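Local coordinates for uncharacterized protein gp49 (Pseudomonas phage YuA, PDB 3PES), which is of unknown function, a small phage protein in which a C-terminal helix packs on a three-stranded antiparallel sheet, at residues Thr22-Tyr27 against Gln76-Arg81; Trp49-Arg54 against Arg64-Ala69. One frame throughout, in Å; residues are numbered along the deposited sequence.

Interaction 1. Residues Thr22-Tyr27 against Gln76-Arg81; sequences TYWEPY and QAVFDR
The indole of W24 lies against the helix at V78 and F79, and its six-membered ring does all of the touching. CH2 at the far end of the ring comes to 3.6 Å from CA of F79, so the indole meets the helix backbone as well as its side chains. CG of W24 stands anti to the backbone N (chi1 -172°), which sends the ring out from the strand and across to the helix. The F79 side chain comes obliquely to the rim of the indole, its CD1 in the indole plane at the edge, 3.8 Å from CZ2 of W24. CD1 sits beside the CZ2–CH2 side of the indole, with CB of F79 close to CH2 as well. V78 takes the neighbouring part of the same ring: its CG1 branch approaches CZ3 of W24 to 3.7 Å, and the two side chains run past each other in opposite directions. Y27 adds a looser touch, its CB 4.3 Å from CE1 of F79. No hydrogen bond joins the two segments, and the contact between them is wholly apolar. The polar edge of W24 is held separately, because NE1 is hydrogen-bonded to E83 just beyond the helix. The backbone N of Y27 uses the same E83 oxygen, which ties the end of the strand and the loop after it to the chain following the helix. Strand 15-25 is the middle strand of the sheet, and a classic beta bulge, where T22 and Y23 both face E48, lies just before W24. Helix 68-82 rests on this sheet, with V78 also reaching I19 and V21 on strand 15-25, F8 on strand 6-12 and W49 on strand 46-52.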
# COMPACT_ATOMS: atom_id res chain seq x y z
N THR A 22 -7.21 -2.65 1.53
CA THR A 22 -8.10 -3.75 1.92
C THR A 22 -7.42 -4.79 2.81
O THR A 22 -8.10 -5.56 3.49
CB THR A 22 -8.71 -4.46 0.70
OG1 THR A 22 -7.66 -5.00 -0.09
CG2 THR A 22 -9.53 -3.49 -0.15
N TYR A 23 -6.10 -4.84 2.75
CA TYR A 23 -5.32 -5.72 3.62
C TYR A 23 -3.99 -5.05 3.90
O TYR A 23 -3.39 -4.50 2.98
CB TYR A 23 -5.12 -7.12 2.98
CG TYR A 23 -4.39 -8.03 3.95
CD1 TYR A 23 -5.08 -8.67 4.99
CD2 TYR A 23 -3.02 -8.19 3.89
CE1 TYR A 23 -4.42 -9.47 5.92
CE2 TYR A 23 -2.34 -8.99 4.81
CZ TYR A 23 -3.04 -9.61 5.81
OH TYR A 23 -2.37 -10.39 6.72
N TRP A 24 -3.53 -5.10 5.14
CA TRP A 24 -2.18 -4.59 5.46
C TRP A 24 -1.47 -5.51 6.42
O TRP A 24 -1.97 -5.79 7.51
CB TRP A 24 -2.17 -3.14 5.98
CG TRP A 24 -0.76 -2.63 6.10
CD1 TRP A 24 -0.05 -2.38 7.24
CD2 TRP A 24 0.13 -2.35 5.01
NE1 TRP A 24 1.21 -1.94 6.92
CE2 TRP A 24 1.36 -1.93 5.56
CE3 TRP A 24 0.01 -2.40 3.62
CZ2 TRP A 24 2.47 -1.57 4.77
CZ3 TRP A 24 1.10 -2.04 2.82
CH2 TRP A 24 2.31 -1.63 3.40
N GLU A 25 -0.29 -5.98 6.03
CA GLU A 25 0.54 -6.77 6.92
C GLU A 25 1.54 -5.81 7.56
O GLU A 25 2.41 -5.31 6.87
CB GLU A 25 1.28 -7.86 6.15
CG GLU A 25 1.95 -8.90 7.06
CD GLU A 25 0.96 -9.63 7.92
OE1 GLU A 25 0.06 -10.28 7.36
OE2 GLU A 25 1.08 -9.57 9.17
N PRO A 26 1.43 -5.57 8.88
CA PRO A 26 2.36 -4.58 9.47
C PRO A 26 3.82 -4.93 9.27
O PRO A 26 4.18 -6.12 9.34
CB PRO A 26 2.00 -4.61 10.97
CG PRO A 26 0.55 -5.00 10.98
CD PRO A 26 0.41 -6.02 9.86
N TYR A 27 4.66 -3.92 9.05
CA TYR A 27 6.10 -4.17 8.94
C TYR A 27 6.62 -4.61 10.31
O TYR A 27 6.31 -3.97 11.32
CB TYR A 27 6.84 -2.91 8.49
CG TYR A 27 8.30 -3.14 8.23
CD1 TYR A 27 8.73 -3.86 7.10
CD2 TYR A 27 9.27 -2.64 9.10
CE1 TYR A 27 10.07 -4.06 6.84
CE2 TYR A 27 10.61 -2.84 8.84
CZ TYR A 27 11.00 -3.54 7.71
OH TYR A 27 12.33 -3.72 7.45
N GLN A 76 4.22 2.42 -2.32
CA GLN A 76 4.94 3.16 -1.30
C GLN A 76 4.06 4.16 -0.55
O GLN A 76 4.24 4.35 0.65
CB GLN A 76 6.16 3.86 -1.91
CG GLN A 76 7.02 4.54 -0.83
CD GLN A 76 7.73 3.52 0.03
OE1 GLN A 76 8.38 2.62 -0.50
NE2 GLN A 76 7.63 3.67 1.35
N ALA A 77 3.12 4.79 -1.25
CA ALA A 77 2.14 5.66 -0.62
C ALA A 77 1.30 4.90 0.41
O ALA A 77 0.99 5.42 1.49
CB ALA A 77 1.25 6.29 -1.70
N VAL A 78 0.92 3.67 0.08
CA VAL A 78 0.19 2.82 1.01
C VAL A 78 1.06 2.46 2.21
O VAL A 78 0.61 2.54 3.35
CB VAL A 78 -0.36 1.56 0.29
CG1 VAL A 78 -0.96 0.56 1.27
CG2 VAL A 78 -1.40 1.99 -0.74
N PHE A 79 2.31 2.06 1.98
CA PHE A 79 3.22 1.81 3.10
C PHE A 79 3.31 3.03 4.03
O PHE A 79 3.19 2.90 5.25
CB PHE A 79 4.60 1.42 2.56
CG PHE A 79 5.61 1.06 3.63
CD1 PHE A 79 5.94 -0.26 3.89
CD2 PHE A 79 6.25 2.06 4.36
CE1 PHE A 79 6.88 -0.58 4.89
CE2 PHE A 79 7.19 1.73 5.33
CZ PHE A 79 7.50 0.41 5.59
N ASP A 80 3.51 4.20 3.45
CA ASP A 80 3.70 5.39 4.27
C ASP A 80 2.42 5.70 5.05
O ASP A 80 2.48 6.08 6.21
CB ASP A 80 4.08 6.59 3.40
CG ASP A 80 5.47 6.46 2.79
OD1 ASP A 80 6.30 5.62 3.24
OD2 ASP A 80 5.73 7.23 1.85
N ARG A 81 1.25 5.51 4.44
CA ARG A 81 -0.02 5.73 5.14
C ARG A 81 -0.19 4.73 6.28
O ARG A 81 -0.56 5.11 7.40
CB ARG A 81 -1.18 5.64 4.14
CG ARG A 81 -2.56 5.63 4.77
CD ARG A 81 -2.85 6.79 5.71
NE ARG A 81 -4.16 6.62 6.34
CZ ARG A 81 -4.38 5.84 7.40
NH1 ARG A 81 -3.40 5.15 7.98
NH2 ARG A 81 -5.61 5.73 7.87

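Interaction 2. Residues Trp49-Arg54 against Arg64-Ala69; sequences WEVRDR and RKLTEA
L66 meets V51 and W49 with its two methyl branches, one to each. CD1 of L66 and CG2 of V51 approach tip to tip at 3.9 Å, both side chains leaving their backbones in the direction of the other segment. The second branch, CD2, comes to the edge of the W49 indole near its plane, 4.2 Å from CH2, so the leucine abuts the rim of the ring. V51 belongs to the same cluster from the strand side: its CG2 also lies in the indole plane, 3.8 Å from CZ3 of W49. The tryptophan reaches this place because its CG sits between the backbone N and the carbonyl carbon (chi1 54°), which swings the ring off the strand and brings its CH2 end to L66. Further out, NE1 of W49 hydrogen-bonds D75 on helix 68-82, which helps to fix the turn of the indole, while I74 and V78 of that helix pack on it. L66 is flanked by I74 and by V12 of strand 6-12. Right after L66 the chain enters the helix, and T67 at the N-cap position accepts from the backbone N of E70 through OG1. Away from L66, on strand 46-52, E50 and R52 pair: NE and NH2 of R52 both reach OE1 of E50 from the same face of the carboxylate plane, NE on the anti side at 3.0 Å and NH2 from well above it at 2.9 Å. No polar bond crosses between 49-54 and 64-69. Their adhesion therefore rests on apolar burial through a few methyl and ring-edge contacts, while directional bonds, among them the indole N-H to D75, the T67 cap and the E50–R52 salt bridge, lie within a segment or run to its surroundings.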
# COMPACT_ATOMS: atom_id res chain seq x y z
N TRP A 49 -4.37 -3.09 -2.06
CA TRP A 49 -5.09 -1.83 -2.20
C TRP A 49 -5.81 -1.81 -3.54
O TRP A 49 -5.49 -2.59 -4.45
CB TRP A 49 -4.15 -0.62 -2.07
CG TRP A 49 -2.97 -0.64 -3.01
CD1 TRP A 49 -1.73 -1.14 -2.74
CD2 TRP A 49 -2.93 -0.13 -4.35
NE1 TRP A 49 -0.91 -0.98 -3.84
CE2 TRP A 49 -1.62 -0.37 -4.84
CE3 TRP A 49 -3.85 0.51 -5.19
CZ2 TRP A 49 -1.22 0.01 -6.12
CZ3 TRP A 49 -3.45 0.88 -6.47
CH2 TRP A 49 -2.15 0.63 -6.92
N GLU A 50 -6.79 -0.92 -3.66
CA GLU A 50 -7.57 -0.78 -4.89
C GLU A 50 -7.78 0.68 -5.22
O GLU A 50 -7.88 1.52 -4.32
CB GLU A 50 -8.93 -1.43 -4.74
CG GLU A 50 -8.87 -2.91 -4.56
CD GLU A 50 -10.23 -3.54 -4.42
OE1 GLU A 50 -11.25 -2.83 -4.57
OE2 GLU A 50 -10.28 -4.77 -4.19
N VAL A 51 -7.91 0.98 -6.51
CA VAL A 51 -8.32 2.31 -6.93
C VAL A 51 -9.85 2.40 -6.89
O VAL A 51 -10.54 1.48 -7.36
CB VAL A 51 -7.77 2.67 -8.34
CG1 VAL A 51 -7.98 4.15 -8.59
CG2 VAL A 51 -6.30 2.31 -8.48
N ARG A 52 -10.36 3.49 -6.33
CA ARG A 52 -11.81 3.73 -6.24
C ARG A 52 -12.09 5.16 -6.66
O ARG A 52 -11.19 6.00 -6.69
CB ARG A 52 -12.30 3.52 -4.80
CG ARG A 52 -11.98 2.15 -4.22
CD ARG A 52 -12.86 1.05 -4.78
NE ARG A 52 -12.60 -0.22 -4.10
CZ ARG A 52 -13.03 -0.54 -2.89
NH1 ARG A 52 -13.78 0.29 -2.18
NH2 ARG A 52 -12.72 -1.72 -2.38
N ASP A 53 -13.35 5.46 -6.98
CA ASP A 53 -13.75 6.87 -7.11
C ASP A 53 -13.90 7.50 -5.73
O ASP A 53 -13.73 6.82 -4.71
CB ASP A 53 -14.99 7.07 -8.00
CG ASP A 53 -16.30 6.61 -7.36
OD1 ASP A 53 -16.35 6.32 -6.14
OD2 ASP A 53 -17.29 6.56 -8.10
N ARG A 54 -14.21 8.79 -5.69
CA ARG A 54 -14.26 9.50 -4.42
C ARG A 54 -15.38 9.03 -3.48
O ARG A 54 -15.39 9.37 -2.30
CB ARG A 54 -14.34 11.01 -4.66
CG ARG A 54 -15.64 11.44 -5.32
CD ARG A 54 -15.72 12.95 -5.48
NE ARG A 54 -15.85 13.64 -4.20
CZ ARG A 54 -16.97 13.75 -3.48
NH1 ARG A 54 -16.95 14.40 -2.33
NH2 ARG A 54 -18.12 13.22 -3.89
N ARG A 64 -7.44 0.36 -15.28
CA ARG A 64 -6.81 0.15 -16.60
C ARG A 64 -5.70 1.15 -16.94
O ARG A 64 -4.83 0.88 -17.80
CB ARG A 64 -7.88 0.17 -17.69
CG ARG A 64 -8.69 -1.11 -17.79
CD ARG A 64 -9.67 -1.05 -18.96
NE ARG A 64 -10.55 0.11 -18.87
CZ ARG A 64 -11.37 0.55 -19.82
NH1 ARG A 64 -11.46 -0.08 -20.99
NH2 ARG A 64 -12.12 1.62 -19.60
N LYS A 65 -5.71 2.30 -16.28
CA LYS A 65 -4.70 3.32 -16.51
C LYS A 65 -3.48 3.16 -15.62
O LYS A 65 -2.51 3.89 -15.78
CB LYS A 65 -5.28 4.71 -16.31
CG LYS A 65 -6.28 5.11 -17.36
CD LYS A 65 -6.55 6.59 -17.24
CE LYS A 65 -7.54 7.06 -18.28
NZ LYS A 65 -6.96 6.97 -19.65
N LEU A 66 -3.53 2.23 -14.67
CA LEU A 66 -2.36 1.96 -13.87
C LEU A 66 -1.25 1.42 -14.74
O LEU A 66 -1.44 0.54 -15.58
CB LEU A 66 -2.67 0.98 -12.75
CG LEU A 66 -3.45 1.47 -11.54
CD1 LEU A 66 -3.89 0.27 -10.73
CD2 LEU A 66 -2.62 2.41 -10.67
N THR A 67 -0.07 1.99 -14.56
CA THR A 67 1.14 1.39 -15.12
C THR A 67 1.90 0.73 -13.98
O THR A 67 1.62 0.98 -12.82
CB THR A 67 2.03 2.46 -15.71
OG1 THR A 67 2.35 3.41 -14.69
CG2 THR A 67 1.33 3.17 -16.88
N GLU A 68 2.87 -0.11 -14.30
CA GLU A 68 3.71 -0.67 -13.25
C GLU A 68 4.41 0.41 -12.44
O GLU A 68 4.57 0.28 -11.24
CB GLU A 68 4.70 -1.68 -13.81
CG GLU A 68 4.03 -2.97 -14.30
CD GLU A 68 3.12 -3.66 -13.28
OE1 GLU A 68 3.46 -3.70 -12.08
OE2 GLU A 68 2.06 -4.18 -13.69
N ALA A 69 4.81 1.50 -13.10
CA ALA A 69 5.43 2.62 -12.38
C ALA A 69 4.49 3.21 -11.33
O ALA A 69 4.88 3.49 -10.20
CB ALA A 69 5.89 3.70 -13.36

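The two interactions lie about 15 Å apart, centre to centre, along one helix-on-sheet interface. Interaction 1 joins the end of strand 15-25 to the later part of helix 68-82, whereas interaction 2 joins strand 46-52, its antiparallel neighbour, to the chain leading into the same helix. In sequence, both segments of interaction 2 fall between those of interaction 1. They meet physically where CG2 of V78 packs 3.7 Å from CD1 of W49. The sheet thus meets the chain just before helix 68-82 at L66 and the later part of the helix at V78 and F79, through neighbouring strands, in what is probably a single continuous hydrophobic core of this one-chain protein.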